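Local atomic coordinates of insecticidal protein (Brevibacillus laterosporus, PDB entry 7ML9), a protein that is an insecticidal toxin active against the western corn rootworm that probably acts by forming a beta-barrel pore in target-cell membranes. Residues R37-G42 / K252-F257; Y134-S139 / K183-K188. All coordinates share one frame; numbering follows the deposited sequence.

Contact 1. Residues R37-G42 / K252-F257. With EDO (1,2-ethanediol), chain E; EDO (1,2-ethanediol), chain H.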
loop_
_atom_site.group_PDB
_atom_site.type_symbol
_atom_site.label_atom_id
_atom_site.label_comp_id
_atom_site.label_asym_id
_atom_site.label_seq_id
_atom_site.Cartn_x
_atom_site.Cartn_y
_atom_site.Cartn_z
ATOM N N ARG A 37 -10.052 -29.641 5.247
ATOM C CA ARG A 37 -9.340 -30.918 5.225
ATOM C C ARG A 37 -8.441 -31.089 6.452
ATOM O O ARG A 37 -8.276 -32.210 6.947
ATOM C CB ARG A 37 -8.514 -31.043 3.941
ATOM C CG ARG A 37 -9.362 -31.034 2.652
ATOM C CD ARG A 37 -8.492 -30.930 1.405
ATOM N NE ARG A 37 -9.334 -30.789 0.222
ATOM C CZ ARG A 37 -9.213 -29.825 -0.686
ATOM N NH1 ARG A 37 -8.253 -28.903 -0.569
ATOM N NH2 ARG A 37 -10.049 -29.794 -1.726
ATOM N N GLU A 38 -7.834 -30.001 6.944
ATOM C CA GLU A 38 -6.966 -30.103 8.122
ATOM C C GLU A 38 -7.762 -30.509 9.350
ATOM O O GLU A 38 -7.352 -31.398 10.102
ATOM C CB GLU A 38 -6.243 -28.775 8.399
ATOM C CG GLU A 38 -5.351 -28.311 7.291
ATOM C CD GLU A 38 -3.982 -28.953 7.331
ATOM O OE1 GLU A 38 -3.712 -29.719 8.284
ATOM O OE2 GLU A 38 -3.173 -28.681 6.415
ATOM N N ASP A 39 -8.901 -29.851 9.576
ATOM C CA ASP A 39 -9.739 -30.177 10.724
ATOM C C ASP A 39 -10.226 -31.618 10.645
ATOM O O ASP A 39 -10.206 -32.347 11.643
ATOM C CB ASP A 39 -10.918 -29.211 10.784
ATOM C CG ASP A 39 -11.793 -29.407 12.021
ATOM O OD1 ASP A 39 -11.324 -29.931 13.055
ATOM O OD2 ASP A 39 -12.961 -29.002 11.964
ATOM N N GLU A 40 -10.650 -32.044 9.454
ATOM C CA GLU A 40 -11.079 -33.426 9.238
ATOM C C GLU A 40 -9.992 -34.412 9.657
ATOM O O GLU A 40 -10.202 -35.248 10.543
ATOM C CB GLU A 40 -11.446 -33.613 7.766
ATOM C CG GLU A 40 -12.023 -34.988 7.382
ATOM C CD GLU A 40 -12.477 -34.986 5.930
ATOM O OE1 GLU A 40 -11.626 -35.205 5.026
ATOM O OE2 GLU A 40 -13.672 -34.722 5.692
ATOM N N ALA A 41 -8.817 -34.320 9.031
ATOM C CA ALA A 41 -7.748 -35.270 9.315
ATOM C C ALA A 41 -7.282 -35.171 10.764
ATOM O O ALA A 41 -7.123 -36.193 11.445
ATOM C CB ALA A 41 -6.578 -35.047 8.358
ATOM N N GLY A 42 -7.028 -33.948 11.247
ATOM C CA GLY A 42 -6.532 -33.791 12.611
ATOM C C GLY A 42 -7.466 -34.375 13.658
ATOM O O GLY A 42 -7.020 -35.006 14.623
ATOM N N LYS A 252 -4.168 -25.930 17.281
ATOM C CA LYS A 252 -3.603 -27.273 17.166
ATOM C C LYS A 252 -2.315 -27.338 16.373
ATOM O O LYS A 252 -1.623 -28.355 16.436
ATOM C CB LYS A 252 -4.591 -28.225 16.468
ATOM C CG LYS A 252 -5.942 -28.357 17.126
ATOM C CD LYS A 252 -5.929 -29.403 18.207
ATOM C CE LYS A 252 -7.273 -29.492 18.899
ATOM N NZ LYS A 252 -7.098 -30.373 20.103
ATOM N N GLY A 253 -1.994 -26.326 15.581
ATOM C CA GLY A 253 -0.886 -26.500 14.681
ATOM C C GLY A 253 -1.199 -27.318 13.451
ATOM O O GLY A 253 -0.289 -27.898 12.863
ATOM N N TRP A 254 -2.462 -27.390 13.039
ATOM C CA TRP A 254 -2.834 -28.142 11.841
ATOM C C TRP A 254 -2.806 -27.222 10.623
ATOM O O TRP A 254 -3.745 -26.458 10.398
ATOM C CB TRP A 254 -4.220 -28.750 11.998
ATOM C CG TRP A 254 -4.363 -29.744 13.134
ATOM C CD1 TRP A 254 -3.362 -30.369 13.829
ATOM C CD2 TRP A 254 -5.598 -30.211 13.691
ATOM N NE1 TRP A 254 -3.910 -31.204 14.790
ATOM C CE2 TRP A 254 -5.277 -31.126 14.720
ATOM C CE3 TRP A 254 -6.946 -29.950 13.413
ATOM C CZ2 TRP A 254 -6.259 -31.776 15.474
ATOM C CZ3 TRP A 254 -7.923 -30.593 14.162
ATOM C CH2 TRP A 254 -7.572 -31.497 15.186
ATOM N N GLY A 255 -1.769 -27.350 9.802
ATOM C CA GLY A 255 -1.645 -26.567 8.589
ATOM C C GLY A 255 -1.040 -25.192 8.831
ATOM O O GLY A 255 -0.950 -24.697 9.957
ATOM N N ASP A 256 -0.619 -24.561 7.726
ATOM C CA ASP A 256 0.026 -23.246 7.742
ATOM C C ASP A 256 -1.002 -22.204 7.313
ATOM O O ASP A 256 -1.330 -22.094 6.130
ATOM C CB ASP A 256 1.236 -23.238 6.813
ATOM C CG ASP A 256 1.997 -21.908 6.834
ATOM O OD1 ASP A 256 1.651 -21.015 7.633
ATOM O OD2 ASP A 256 2.941 -21.754 6.032
ATOM N N PHE A 257 -1.518 -21.446 8.275
ATOM C CA PHE A 257 -2.448 -20.368 7.957
ATOM C C PHE A 257 -1.941 -19.056 8.535
ATOM O O PHE A 257 -2.702 -18.313 9.163
ATOM C CB PHE A 257 -3.852 -20.715 8.464
ATOM C CG PHE A 257 -4.390 -21.968 7.835
ATOM C CD1 PHE A 257 -4.907 -21.928 6.555
ATOM C CD2 PHE A 257 -4.294 -23.194 8.490
ATOM C CE1 PHE A 257 -5.367 -23.085 5.932
ATOM C CE2 PHE A 257 -4.743 -24.356 7.877
ATOM C CZ PHE A 257 -5.278 -24.297 6.594
HETATM C C1 EDO E . -1.818 -32.253 17.621
HETATM O O1 EDO E . -1.815 -30.894 17.185
HETATM C C2 EDO E . -3.024 -32.440 18.527
HETATM O O2 EDO E . -4.104 -32.906 17.715
HETATM C C1 EDO H . -14.986 -28.275 14.863
HETATM O O1 EDO H . -13.892 -29.069 14.383
HETATM C C2 EDO H . -14.506 -26.867 15.188
HETATM O O2 EDO H . -15.406 -26.302 16.145
#
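A tryptophan-on-glycine contact joins helix 28-48 to the loop that follows helix 242-252, at one end of this elongated toxin. Helix 242-252 ends in a Schellman motif whose C-prime residue is G253; the positive phi there suits glycine and turns the chain so that W254 faces the first helix. The W254 side chain has CG anti to its carbonyl carbon (chi1 -62°), and its six-membered ring lies flat over G42. The CA of G42 stands 3.5 Å from the centroid of that ring, almost on its normal, a CH-pi contact this close because glycine carries no side chain. K252 CB lies over the opposite face. At the ring edge, in plane, D39 OD1 is 3.6 Å from W254 CZ3. E38 bends at chi2 (-83°), bringing its OE2 to 3.4 Å from the CA of G255, and its CG meets the edge of the F257 ring, 4.0 Å from CE2. W254 NE1 makes two weak hydrogen bonds to the chain E ethanediol, the shorter 3.2 Å from NE1 to its O1; the chain H ethanediol donates to D39 OD2. Between the two segments the join therefore rests on shape and van der Waals contact, while the charge of D39 is met by the cations R229 and K248 outside them.

Contact 2. Residues Y134-S139 / K183-K188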
loop_
_atom_site.group_PDB
_atom_site.type_symbol
_atom_site.label_atom_id
_atom_site.label_comp_id
_atom_site.label_asym_id
_atom_site.label_seq_id
_atom_site.Cartn_x
_atom_site.Cartn_y
_atom_site.Cartn_z
ATOM N N TYR A 134 5.148 20.446 -13.147
ATOM C CA TYR A 134 5.701 19.252 -12.532
ATOM C C TYR A 134 4.712 18.103 -12.670
ATOM O O TYR A 134 3.502 18.305 -12.555
ATOM C CB TYR A 134 5.995 19.516 -11.054
ATOM C CG TYR A 134 6.828 18.450 -10.394
ATOM C CD1 TYR A 134 8.201 18.399 -10.583
ATOM C CD2 TYR A 134 6.234 17.478 -9.586
ATOM C CE1 TYR A 134 8.980 17.417 -9.977
ATOM C CE2 TYR A 134 6.996 16.498 -8.979
ATOM C CZ TYR A 134 8.369 16.462 -9.180
ATOM O OH TYR A 134 9.134 15.479 -8.571
ATOM N N THR A 135 5.233 16.904 -12.894
ATOM C CA THR A 135 4.409 15.697 -12.938
ATOM C C THR A 135 4.574 14.940 -11.625
ATOM O O THR A 135 5.599 14.293 -11.399
ATOM C CB THR A 135 4.785 14.821 -14.123
ATOM O OG1 THR A 135 4.588 15.554 -15.340
ATOM C CG2 THR A 135 3.918 13.543 -14.136
ATOM N N GLU A 136 3.567 15.047 -10.763
ATOM C CA GLU A 136 3.449 14.182 -9.600
ATOM C C GLU A 136 3.027 12.787 -10.049
ATOM O O GLU A 136 2.207 12.623 -10.963
ATOM C CB GLU A 136 2.425 14.740 -8.611
ATOM C CG GLU A 136 2.699 16.157 -8.118
ATOM C CD GLU A 136 1.556 16.696 -7.301
ATOM O OE1 GLU A 136 0.489 16.040 -7.265
ATOM O OE2 GLU A 136 1.704 17.774 -6.694
ATOM N N SER A 137 3.602 11.782 -9.409
ATOM C CA SER A 137 3.346 10.392 -9.740
ATOM C C SER A 137 3.126 9.617 -8.453
ATOM O O SER A 137 3.837 9.832 -7.469
ATOM C CB SER A 137 4.518 9.781 -10.520
ATOM O OG SER A 137 4.114 8.627 -11.226
ATOM N N THR A 138 2.130 8.735 -8.459
ATOM C CA THR A 138 1.933 7.757 -7.393
ATOM C C THR A 138 1.786 6.393 -8.041
ATOM O O THR A 138 0.973 6.233 -8.956
ATOM C CB THR A 138 0.692 8.058 -6.563
ATOM O OG1 THR A 138 0.823 9.336 -5.934
ATOM C CG2 THR A 138 0.504 6.977 -5.494
ATOM N N SER A 139 2.571 5.417 -7.593
ATOM C CA SER A 139 2.411 4.069 -8.112
ATOM C C SER A 139 2.391 3.064 -6.963
ATOM O O SER A 139 2.874 3.329 -5.854
ATOM C CB SER A 139 3.495 3.719 -9.143
ATOM O OG SER A 139 4.785 3.704 -8.580
ATOM N N LYS A 183 -0.413 13.302 -12.136
ATOM C CA LYS A 183 -1.032 14.610 -12.271
ATOM C C LYS A 183 0.047 15.594 -12.693
ATOM O O LYS A 183 1.102 15.668 -12.056
ATOM C CB LYS A 183 -1.670 15.104 -10.970
ATOM C CG LYS A 183 -2.568 14.145 -10.235
ATOM C CD LYS A 183 -3.168 14.856 -9.036
ATOM C CE LYS A 183 -3.642 13.870 -7.982
ATOM N NZ LYS A 183 -4.848 13.136 -8.441
ATOM N N GLN A 184 -0.199 16.333 -13.770
ATOM C CA GLN A 184 0.583 17.535 -14.002
ATOM C C GLN A 184 0.018 18.636 -13.124
ATOM O O GLN A 184 -1.202 18.797 -13.011
ATOM C CB GLN A 184 0.563 17.949 -15.471
ATOM C CG GLN A 184 1.586 17.210 -16.294
ATOM C CD GLN A 184 1.085 15.842 -16.694
ATOM O OE1 GLN A 184 -0.102 15.667 -16.957
ATOM N NE2 GLN A 184 1.979 14.864 -16.726
ATOM N N VAL A 185 0.907 19.368 -12.459
ATOM C CA VAL A 185 0.486 20.460 -11.600
ATOM C C VAL A 185 1.361 21.664 -11.918
ATOM O O VAL A 185 2.446 21.547 -12.489
ATOM C CB VAL A 185 0.575 20.107 -10.094
ATOM C CG1 VAL A 185 -0.321 18.915 -9.756
ATOM C CG2 VAL A 185 2.031 19.815 -9.699
ATOM N N SER A 186 0.858 22.827 -11.561
ATOM C CA SER A 186 1.652 24.044 -11.585
ATOM C C SER A 186 1.970 24.401 -10.142
ATOM O O SER A 186 1.056 24.532 -9.317
ATOM C CB SER A 186 0.911 25.185 -12.285
ATOM O OG SER A 186 1.791 26.266 -12.541
ATOM N N TYR A 187 3.260 24.514 -9.839
ATOM C CA TYR A 187 3.735 25.035 -8.567
ATOM C C TYR A 187 4.091 26.506 -8.736
ATOM O O TYR A 187 4.691 26.888 -9.743
ATOM C CB TYR A 187 4.965 24.273 -8.082
ATOM C CG TYR A 187 4.704 22.816 -7.742
ATOM C CD1 TYR A 187 3.563 22.434 -7.058
ATOM C CD2 TYR A 187 5.623 21.836 -8.086
ATOM C CE1 TYR A 187 3.339 21.097 -6.730
ATOM C CE2 TYR A 187 5.405 20.492 -7.764
ATOM C CZ TYR A 187 4.264 20.141 -7.091
ATOM O OH TYR A 187 4.057 18.810 -6.772
ATOM N N LYS A 188 3.732 27.320 -7.750
ATOM C CA LYS A 188 3.981 28.754 -7.805
ATOM C C LYS A 188 4.588 29.220 -6.487
ATOM O O LYS A 188 4.180 28.771 -5.410
ATOM C CB LYS A 188 2.686 29.504 -8.096
ATOM C CG LYS A 188 2.794 31.006 -8.128
ATOM C CD LYS A 188 1.502 31.607 -8.663
ATOM C CE LYS A 188 0.293 31.063 -7.925
ATOM N NZ LYS A 188 -0.526 32.146 -7.311
#
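Strands 130-147 and 178-189 pair antiparallel in the long, twisted sheet of this aerolysin-type toxin, and residues 134-136 and 183-185 form three rungs of that pairing. Y134 and V185 are a hydrogen-bonded pair: Y134 N gives a nearly straight bond to V185 O (3.0 Å, 173°), and V185 N returns one to Y134 O. E136 and K183 repeat the pattern, although the bond from E136 N to K183 O is markedly less straight (130° at the hydrogen). Between them T135 and Q184 form a non-hydrogen-bonded pair on the other face of the sheet. There the two side chains run side by side, and Q184, bent at chi2 (82°), sends NE2 to T135 OG1 at 3.0 Å, close to its own amide plane. The pairing belongs to the long beta-sheet of this strand-rich, epsilon-toxin/MTX2-type molecule, and T135 and Q184 suit their partly exposed face because their polar ends bond each other. On the face of Y134, V185 and E136, Y187 reaches across the rungs. Y187 OH donates to E136 OE2 at 2.6 Å, on the anti lone pair of that oxygen, and takes a hydrogen bond from G280 N. R314 forms a salt bridge to E136 OE2, which probably favours the ionised carboxylate. V185 CG2 lies over one face of the Y187 ring, and Y187 CE2 packs 3.5 Å from Y134 CB. The two tyrosine rings meet obliquely, and Y134 OH is hydrogen-bonded to N278 ND2 of strand 266-289.

From the N terminus the chain first enters helix 28-48, which carries residues 37-42, and then runs out along the elongated molecule. Strand 130-147 supplies residues 134-139, and 44 residues on, with no helix between, strand 178-189 returns to make contact 2, which closes the shorter loop. The chain continues through strand 201-229 and helix 242-252 to residues 252-257, which come back to the first helix and close contact 1 around everything between. Contact 2 thus lies wholly within the longer loop. The two do not touch: their centres are about 51 Å apart, on opposite sides of the chain's centre. Contact 1 ties the helical end together, and contact 2 joins two strands of the long sheet.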